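Local coordinates for protein DynF (Micromonospora chersina, PDB 6UBL) that is of unknown function but holds palmitic acid inside a beta barrel and probably binds a hydrophobic intermediate or product of dynemicin biosynthesis, at residues D159-R162 with S163-P166. Sequence-based numbering, arbitrary orientation.
Sequences DDVR and SIPP. With PLM (palmitic acid), chain C.
Val161, at the end of strand 154-161, pushes one methyl into the loop that follows. With CG1 anti to the backbone N (chi1 171°), this branch reaches the backbone O of Ser163 at 3.3 Å, the tightest approach of the valine side chain to the loop. The same CG1 meets Ile164 CG1 at 4.4 Å and Pro166 CB at 4.3 Å, so one methyl touches a backbone oxygen of Ser163 and makes apolar contact with Ile164 and Pro166. Ser163 OG donates to the backbone O of Pro165 at 2.9 Å, arriving from above the carbonyl plane, across the turn that contains the cis peptide bond before Pro165.

Opposite in character is the exposed Arg162. Its extended chain runs out alongside Asp160 and takes both carboxylate oxygens: NE donates to Asp160 OD1 at 2.9 Å, with OD1 almost in the guanidinium plane and NE above the carboxylate plane, while NH2 takes the syn lone pair of OD2. Gly125 N also bonds Asp160 OD1, tying this salt bridge to a neighbouring loop.

On the buried side, palmitic acid brings its carboxyl end to the loop. PLM O2 lies 3.2 Å from Pro165 CA and 3.7 Å from Ile164 CG2. Ile164, Pro165 and Pro166 thus meet the lipid's carboxyl end through carbon atoms, offering it van der Waals contact and not a hydrogen bond, whereas the ionic pairing stays on the outer side.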
loop_
_atom_site.group_PDB
_atom_site.type_symbol
_atom_site.label_atom_id
_atom_site.label_comp_id
_atom_site.label_asym_id
_atom_site.label_seq_id
_atom_site.Cartn_x
_atom_site.Cartn_y
_atom_site.Cartn_z
ATOM N N ASP A 159 -10.321 1.079 -13.152
ATOM C CA ASP A 159 -11.621 1.697 -12.945
ATOM C C ASP A 159 -12.501 1.416 -14.155
ATOM O O ASP A 159 -12.051 0.884 -15.177
ATOM C CB ASP A 159 -11.448 3.197 -12.705
ATOM C CG ASP A 159 -10.604 3.490 -11.457
ATOM O OD1 ASP A 159 -10.838 2.855 -10.415
ATOM O OD2 ASP A 159 -9.701 4.345 -11.533
ATOM N N ASP A 160 -13.784 1.760 -14.023
ATOM C CA ASP A 160 -14.754 1.594 -15.115
ATOM C C ASP A 160 -14.769 0.151 -15.620
ATOM O O ASP A 160 -14.723 -0.112 -16.827
ATOM C CB ASP A 160 -14.472 2.592 -16.244
ATOM C CG ASP A 160 -15.658 2.819 -17.148
ATOM O OD1 ASP A 160 -16.776 2.355 -16.833
ATOM O OD2 ASP A 160 -15.496 3.525 -18.178
ATOM N N VAL A 161 -14.881 -0.791 -14.681
ATOM C CA VAL A 161 -14.910 -2.210 -15.024
ATOM C C VAL A 161 -16.319 -2.577 -15.470
ATOM O O VAL A 161 -17.262 -2.545 -14.675
ATOM C CB VAL A 161 -14.456 -3.081 -13.849
ATOM C CG1 VAL A 161 -14.704 -4.555 -14.133
ATOM C CG2 VAL A 161 -12.986 -2.837 -13.542
ATOM N N ARG A 162 -16.460 -2.943 -16.744
ATOM C CA ARG A 162 -17.748 -3.332 -17.303
ATOM C C ARG A 162 -17.772 -4.787 -17.733
ATOM O O ARG A 162 -18.815 -5.274 -18.173
ATOM C CB ARG A 162 -18.069 -2.443 -18.509
ATOM C CG ARG A 162 -17.931 -0.962 -18.237
ATOM C CD ARG A 162 -18.292 -0.143 -19.459
ATOM N NE ARG A 162 -17.920 1.256 -19.273
ATOM C CZ ARG A 162 -18.241 2.238 -20.111
ATOM N NH1 ARG A 162 -18.956 1.980 -21.200
ATOM N NH2 ARG A 162 -17.847 3.478 -19.863
ATOM N N SER A 163 -16.654 -5.495 -17.605
ATOM C CA SER A 163 -16.628 -6.931 -17.827
ATOM C C SER A 163 -15.610 -7.534 -16.873
ATOM O O SER A 163 -14.674 -6.860 -16.436
ATOM C CB SER A 163 -16.247 -7.305 -19.267
ATOM O OG SER A 163 -14.911 -6.956 -19.568
ATOM N N ILE A 164 -15.802 -8.807 -16.554
ATOM C CA ILE A 164 -14.858 -9.540 -15.717
ATOM C C ILE A 164 -14.432 -10.770 -16.508
ATOM O O ILE A 164 -15.263 -11.650 -16.777
ATOM C CB ILE A 164 -15.495 -9.962 -14.388
ATOM C CG1 ILE A 164 -15.926 -8.719 -13.600
ATOM C CG2 ILE A 164 -14.516 -10.788 -13.573
ATOM C CD1 ILE A 164 -16.687 -9.044 -12.341
ATOM N N PRO A 165 -13.161 -10.884 -16.908
ATOM C CA PRO A 165 -12.070 -9.940 -16.637
ATOM C C PRO A 165 -12.190 -8.668 -17.460
ATOM O O PRO A 165 -12.813 -8.687 -18.532
ATOM C CB PRO A 165 -10.826 -10.718 -17.080
ATOM C CG PRO A 165 -11.345 -11.569 -18.214
ATOM C CD PRO A 165 -12.704 -12.023 -17.731
ATOM N N PRO A 166 -11.590 -7.586 -16.985
ATOM C CA PRO A 166 -11.618 -6.315 -17.732
ATOM C C PRO A 166 -10.573 -6.292 -18.843
ATOM O O PRO A 166 -9.615 -5.510 -18.820
ATOM C CB PRO A 166 -11.333 -5.285 -16.630
ATOM C CG PRO A 166 -10.467 -6.022 -15.661
ATOM C CD PRO A 166 -10.987 -7.430 -15.649
HETATM C C1 PLM C . -9.638 -10.741 -13.608
HETATM O O1 PLM C . -8.830 -11.675 -14.036
HETATM O O2 PLM C . -10.830 -10.766 -13.769
HETATM C C2 PLM C . -8.940 -9.614 -12.914
HETATM C C3 PLM C . -7.757 -9.031 -13.641
HETATM C C4 PLM C . -7.214 -7.895 -12.827
HETATM C C5 PLM C . -5.754 -7.671 -12.960
HETATM C C6 PLM C . -5.267 -6.576 -12.041
HETATM C C7 PLM C . -4.284 -5.677 -12.742
HETATM C C8 PLM C . -3.205 -6.453 -13.457
HETATM C C9 PLM C . -2.334 -7.269 -12.542
HETATM C CA PLM C . -1.097 -6.520 -12.127
HETATM C CB PLM C . -0.053 -6.509 -13.226
HETATM C CC PLM C . 1.336 -6.664 -12.682
HETATM C CD PLM C . 2.181 -5.420 -12.732
HETATM C CE PLM C . 3.207 -5.422 -11.629
HETATM C CF PLM C . 4.393 -4.535 -11.851
HETATM C CG PLM C . 5.364 -4.614 -10.727
#